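Local coordinates for molybdopterin molybdotransferase (Pyrococcus horikoshii, PDB 1UZ5), which probably inserts molybdenum into molybdopterin, using adenylyl-molybdopterin and molybdate and releasing AMP, in a magnesium-dependent step of molybdenum cofactor biosynthesis, at residues A[12-21]-A[289-298]. Residues are numbered along the deposited sequence; the frame is centred on the assembly and turned at random.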
ATOM      1  N   ALA A  12     -12.221   8.944  21.785  1.00 48.85           N
ATOM      2  CA  ALA A  12     -11.993   9.702  20.559  1.00 46.80           C
ATOM      3  C   ALA A  12     -11.763   8.731  19.403  1.00 41.93           C
ATOM      4  O   ALA A  12     -12.189   8.986  18.276  1.00 38.61           O
ATOM      5  CB  ALA A  12     -10.792  10.618  20.725  1.00 41.52           C
ATOM      6  N   LEU A  13     -11.094   7.616  19.689  1.00 38.60           N
ATOM      7  CA  LEU A  13     -10.829   6.610  18.665  1.00 40.72           C
ATOM      8  C   LEU A  13     -12.128   5.934  18.246  1.00 48.14           C
ATOM      9  O   LEU A  13     -12.362   5.701  17.059  1.00 44.24           O
ATOM     10  CB  LEU A  13      -9.838   5.566  19.180  1.00 39.26           C
ATOM     11  CG  LEU A  13      -8.404   6.054  19.392  1.00 39.14           C
ATOM     12  CD1 LEU A  13      -7.548   4.937  19.969  1.00 39.05           C
ATOM     13  CD2 LEU A  13      -7.836   6.528  18.063  1.00 45.73           C
ATOM     14  N   GLU A  14     -12.974   5.623  19.226  1.00 46.69           N
ATOM     15  CA  GLU A  14     -14.254   4.985  18.944  1.00 40.85           C
ATOM     16  C   GLU A  14     -15.106   5.902  18.078  1.00 39.03           C
ATOM     17  O   GLU A  14     -15.813   5.443  17.184  1.00 41.13           O
ATOM     18  CB  GLU A  14     -14.989   4.666  20.247  1.00 41.03           C
ATOM     19  CG  GLU A  14     -14.346   3.552  21.054  1.00 60.90           C
ATOM     20  CD  GLU A  14     -14.988   3.371  22.419  1.00 73.63           C
ATOM     21  OE1 GLU A  14     -16.234   3.294  22.486  1.00 82.08           O
ATOM     22  OE2 GLU A  14     -14.246   3.302  23.423  1.00 77.63           O
ATOM     23  N   VAL A  15     -15.026   7.203  18.342  1.00 35.35           N
ATOM     24  CA  VAL A  15     -15.787   8.183  17.578  1.00 35.33           C
ATOM     25  C   VAL A  15     -15.366   8.189  16.111  1.00 38.01           C
ATOM     26  O   VAL A  15     -16.209   8.189  15.215  1.00 47.47           O
ATOM     27  CB  VAL A  15     -15.601   9.603  18.153  1.00 39.11           C
ATOM     28  CG1 VAL A  15     -16.313  10.623  17.272  1.00 38.47           C
ATOM     29  CG2 VAL A  15     -16.146   9.658  19.573  1.00 45.39           C
ATOM     30  N   VAL A  16     -14.062   8.203  15.860  1.00 41.01           N
ATOM     31  CA  VAL A  16     -13.573   8.206  14.484  1.00 41.80           C
ATOM     32  C   VAL A  16     -13.995   6.913  13.798  1.00 38.65           C
ATOM     33  O   VAL A  16     -14.397   6.920  12.636  1.00 33.80           O
ATOM     34  CB  VAL A  16     -12.038   8.332  14.431  1.00 39.61           C
ATOM     35  CG1 VAL A  16     -11.563   8.259  12.984  1.00 39.67           C
ATOM     36  CG2 VAL A  16     -11.607   9.649  15.069  1.00 37.53           C
ATOM     37  N   GLN A  17     -13.908   5.808  14.529  1.00 38.77           N
ATOM     38  CA  GLN A  17     -14.301   4.513  13.988  1.00 47.77           C
ATOM     39  C   GLN A  17     -15.757   4.569  13.551  1.00 47.89           C
ATOM     40  O   GLN A  17     -16.153   3.898  12.599  1.00 55.70           O
ATOM     41  CB  GLN A  17     -14.125   3.419  15.040  1.00 43.59           C
ATOM     42  CG  GLN A  17     -12.695   3.243  15.515  1.00 59.75           C
ATOM     43  CD  GLN A  17     -12.560   2.151  16.556  1.00 66.53           C
ATOM     44  OE1 GLN A  17     -12.901   0.997  16.306  1.00 75.74           O
ATOM     45  NE2 GLN A  17     -12.059   2.511  17.733  1.00 74.01           N
ATOM     46  N   SER A  18     -16.553   5.379  14.244  1.00 43.99           N
ATOM     47  CA  SER A  18     -17.968   5.506  13.911  1.00 43.50           C
ATOM     48  C   SER A  18     -18.136   6.216  12.577  1.00 43.53           C
ATOM     49  O   SER A  18     -19.192   6.124  11.948  1.00 47.44           O
ATOM     50  CB  SER A  18     -18.720   6.282  14.998  1.00 47.60           C
ATOM     51  OG  SER A  18     -18.647   7.680  14.778  1.00 52.76           O
ATOM     52  N   PHE A  19     -17.105   6.941  12.150  1.00 42.55           N
ATOM     53  CA  PHE A  19     -17.173   7.640  10.871  1.00 43.77           C
ATOM     54  C   PHE A  19     -16.899   6.639   9.766  1.00 47.53           C
ATOM     55  O   PHE A  19     -16.230   5.628   9.980  1.00 44.22           O
ATOM     56  CB  PHE A  19     -16.128   8.760  10.774  1.00 46.38           C
ATOM     57  CG  PHE A  19     -16.281   9.839  11.805  1.00 52.64           C
ATOM     58  CD1 PHE A  19     -17.540  10.209  12.272  1.00 50.10           C
ATOM     59  CD2 PHE A  19     -15.162  10.509  12.289  1.00 45.47           C
ATOM     60  CE1 PHE A  19     -17.682  11.231  13.210  1.00 49.47           C
ATOM     61  CE2 PHE A  19     -15.292  11.534  13.226  1.00 43.07           C
ATOM     62  CZ  PHE A  19     -16.556  11.895  13.687  1.00 42.73           C
ATOM     63  N   LYS A  20     -17.410   6.919   8.580  1.00 47.42           N
ATOM     64  CA  LYS A  20     -17.185   6.029   7.463  1.00 53.57           C
ATOM     65  C   LYS A  20     -17.102   6.836   6.182  1.00 48.82           C
ATOM     66  O   LYS A  20     -18.044   7.535   5.812  1.00 49.83           O
ATOM     67  CB  LYS A  20     -18.309   4.996   7.370  1.00 61.04           C
ATOM     68  CG  LYS A  20     -17.990   3.816   6.467  1.00 71.16           C
ATOM     69  CD  LYS A  20     -19.060   2.741   6.579  1.00 82.46           C
ATOM     70  CE  LYS A  20     -18.686   1.494   5.793  1.00 84.52           C
ATOM     71  NZ  LYS A  20     -19.697   0.413   5.968  1.00 87.27           N
ATOM     72  N   ILE A  21     -15.954   6.754   5.525  1.00 49.78           N
ATOM     73  CA  ILE A  21     -15.746   7.454   4.272  1.00 53.20           C
ATOM     74  C   ILE A  21     -15.829   6.416   3.163  1.00 49.35           C
ATOM     75  O   ILE A  21     -15.242   5.339   3.267  1.00 52.03           O
ATOM     76  CB  ILE A  21     -14.348   8.115   4.205  1.00 54.67           C
ATOM     77  CG1 ILE A  21     -14.162   9.089   5.372  1.00 56.81           C
ATOM     78  CG2 ILE A  21     -14.180   8.834   2.872  1.00 54.51           C
ATOM     79  CD1 ILE A  21     -15.120  10.257   5.362  1.00 56.84           C
ATOM     80  N   ILE A 289     -12.899  17.125  17.181  1.00 37.89           N
ATOM     81  CA  ILE A 289     -13.399  16.167  16.198  1.00 33.25           C
ATOM     82  C   ILE A 289     -14.893  16.412  16.065  1.00 41.45           C
ATOM     83  O   ILE A 289     -15.639  16.294  17.039  1.00 42.54           O
ATOM     84  CB  ILE A 289     -13.187  14.705  16.631  1.00 30.04           C
ATOM     85  CG1 ILE A 289     -11.709  14.440  16.900  1.00 33.27           C
ATOM     86  CG2 ILE A 289     -13.674  13.768  15.530  1.00 34.89           C
ATOM     87  CD1 ILE A 289     -11.425  13.044  17.396  1.00 41.22           C
ATOM     88  N   GLY A 290     -15.328  16.769  14.863  1.00 32.59           N
ATOM     89  CA  GLY A 290     -16.735  17.026  14.642  1.00 36.71           C
ATOM     90  C   GLY A 290     -17.223  16.531  13.295  1.00 42.34           C
ATOM     91  O   GLY A 290     -16.516  15.812  12.579  1.00 33.79           O
ATOM     92  N   VAL A 291     -18.444  16.921  12.951  1.00 39.64           N
ATOM     93  CA  VAL A 291     -19.055  16.529  11.691  1.00 39.85           C
ATOM     94  C   VAL A 291     -19.888  17.679  11.146  1.00 38.91           C
ATOM     95  O   VAL A 291     -20.709  18.257  11.858  1.00 45.66           O
ATOM     96  CB  VAL A 291     -19.971  15.292  11.871  1.00 44.60           C
ATOM     97  CG1 VAL A 291     -20.592  14.902  10.538  1.00 42.74           C
ATOM     98  CG2 VAL A 291     -19.172  14.129  12.446  1.00 36.56           C
ATOM     99  N   ILE A 292     -19.649  18.019   9.886  1.00 32.36           N
ATOM    100  CA  ILE A 292     -20.379  19.080   9.211  1.00 37.13           C
ATOM    101  C   ILE A 292     -20.886  18.491   7.899  1.00 43.39           C
ATOM    102  O   ILE A 292     -20.099  17.997   7.086  1.00 39.59           O
ATOM    103  CB  ILE A 292     -19.477  20.288   8.898  1.00 32.58           C
ATOM    104  CG1 ILE A 292     -18.927  20.883  10.199  1.00 34.42           C
ATOM    105  CG2 ILE A 292     -20.267  21.334   8.123  1.00 36.39           C
ATOM    106  CD1 ILE A 292     -17.989  22.061   9.990  1.00 26.64           C
ATOM    107  N   LYS A 293     -22.200  18.534   7.703  1.00 41.59           N
ATOM    108  CA  LYS A 293     -22.814  17.986   6.502  1.00 38.51           C
ATOM    109  C   LYS A 293     -22.305  16.572   6.242  1.00 37.08           C
ATOM    110  O   LYS A 293     -21.867  16.251   5.140  1.00 43.37           O
ATOM    111  CB  LYS A 293     -22.524  18.881   5.298  1.00 39.19           C
ATOM    112  CG  LYS A 293     -23.169  20.252   5.402  1.00 45.27           C
ATOM    113  CD  LYS A 293     -22.992  21.052   4.123  1.00 61.00           C
ATOM    114  CE  LYS A 293     -23.737  22.374   4.203  1.00 67.10           C
ATOM    115  NZ  LYS A 293     -23.622  23.163   2.945  1.00 78.69           N
ATOM    116  N   GLY A 294     -22.353  15.744   7.283  1.00 41.55           N
ATOM    117  CA  GLY A 294     -21.919  14.362   7.177  1.00 46.64           C
ATOM    118  C   GLY A 294     -20.436  14.115   6.983  1.00 42.59           C
ATOM    119  O   GLY A 294     -20.009  12.964   6.900  1.00 50.48           O
ATOM    120  N   LYS A 295     -19.637  15.173   6.926  1.00 43.82           N
ATOM    121  CA  LYS A 295     -18.201  15.007   6.722  1.00 37.52           C
ATOM    122  C   LYS A 295     -17.374  15.226   7.983  1.00 38.79           C
ATOM    123  O   LYS A 295     -17.546  16.220   8.685  1.00 41.19           O
ATOM    124  CB  LYS A 295     -17.741  15.954   5.615  1.00 37.43           C
ATOM    125  CG  LYS A 295     -18.528  15.750   4.333  1.00 40.84           C
ATOM    126  CD  LYS A 295     -18.103  16.690   3.236  1.00 47.87           C
ATOM    127  CE  LYS A 295     -18.874  16.394   1.965  1.00 34.33           C
ATOM    128  NZ  LYS A 295     -18.484  17.311   0.873  1.00 39.60           N
ATOM    129  N   PRO A 296     -16.473  14.280   8.298  1.00 34.46           N
ATOM    130  CA  PRO A 296     -15.627  14.402   9.487  1.00 30.96           C
ATOM    131  C   PRO A 296     -14.753  15.655   9.403  1.00 37.98           C
ATOM    132  O   PRO A 296     -14.267  16.016   8.330  1.00 34.12           O
ATOM    133  CB  PRO A 296     -14.792  13.122   9.454  1.00 34.87           C
ATOM    134  CG  PRO A 296     -15.705  12.138   8.773  1.00 32.75           C
ATOM    135  CD  PRO A 296     -16.276  12.973   7.647  1.00 34.57           C
ATOM    136  N   VAL A 297     -14.577  16.323  10.536  1.00 37.54           N
ATOM    137  CA  VAL A 297     -13.756  17.527  10.605  1.00 30.73           C
ATOM    138  C   VAL A 297     -12.830  17.365  11.802  1.00 30.87           C
ATOM    139  O   VAL A 297     -13.268  16.983  12.888  1.00 32.22           O
ATOM    140  CB  VAL A 297     -14.612  18.792  10.803  1.00 38.58           C
ATOM    141  CG1 VAL A 297     -13.726  20.042  10.751  1.00 30.68           C
ATOM    142  CG2 VAL A 297     -15.684  18.858   9.738  1.00 33.85           C
ATOM    143  N   PHE A 298     -11.549  17.644  11.592  1.00 33.57           N
ATOM    144  CA  PHE A 298     -10.551  17.525  12.647  1.00 31.34           C
ATOM    145  C   PHE A 298      -9.856  18.865  12.881  1.00 29.89           C
ATOM    146  O   PHE A 298      -9.524  19.577  11.934  1.00 30.58           O
ATOM    147  CB  PHE A 298      -9.490  16.483  12.264  1.00 20.14           C
ATOM    148  CG  PHE A 298     -10.003  15.070  12.224  1.00 35.16           C
ATOM    149  CD1 PHE A 298      -9.895  14.244  13.341  1.00 31.70           C
ATOM    150  CD2 PHE A 298     -10.570  14.557  11.063  1.00 30.55           C
ATOM    151  CE1 PHE A 298     -10.341  12.920  13.300  1.00 35.08           C
ATOM    152  CE2 PHE A 298     -11.018  13.234  11.010  1.00 35.14           C
ATOM    153  CZ  PHE A 298     -10.902  12.415  12.130  1.00 32.09           C
TER
HETATM  154  O   HOH W   1     -18.672  10.680   5.851  1.00 54.29           O
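Helix 12-18 lies over the hairpin of strands 289-292 and 295-298, its axis 9.9 Å from that of 289-292 and running 23° from parallel to it. F19 makes the main contact. CG stands anti to the carbonyl carbon (chi1 -61°), which sends the ring down onto the hairpin. P296 lies over one ring face: its CG sits 4.2 Å from the centroid of the F19 ring, a CH-pi contact. V15 O lies over the opposite face, 3.6 Å above the ring plane. I289 meets the ring edge instead, with CG2 in the ring plane and 3.6 Å from F19 CE2. V291 CG2 approaches obliquely and is tight, 3.3 Å from F19 CE1. I21 CD1 extends the patch to P296 CD, at 3.7 Å. On the helix, V16 CG2 touches the edge of the F298 ring, 3.9 Å from CE1. The same methyl and A12 CB both pack on I289 CD1. No direct hydrogen bond joins the segments. One water bridges them, donating to K20 O and to G294 O in the type I' turn. S18 OG gives a short hydrogen bond, 2.5 Å, to a lone pair of V15 O. L318 of helix 304-322 also covers V16, and L314 and V315 cover F298. The arrangement is a helix from the MoeA N-terminal region packed on a beta hairpin in the mixed sheet of the alpha/beta probable molybdopterin-binding domain.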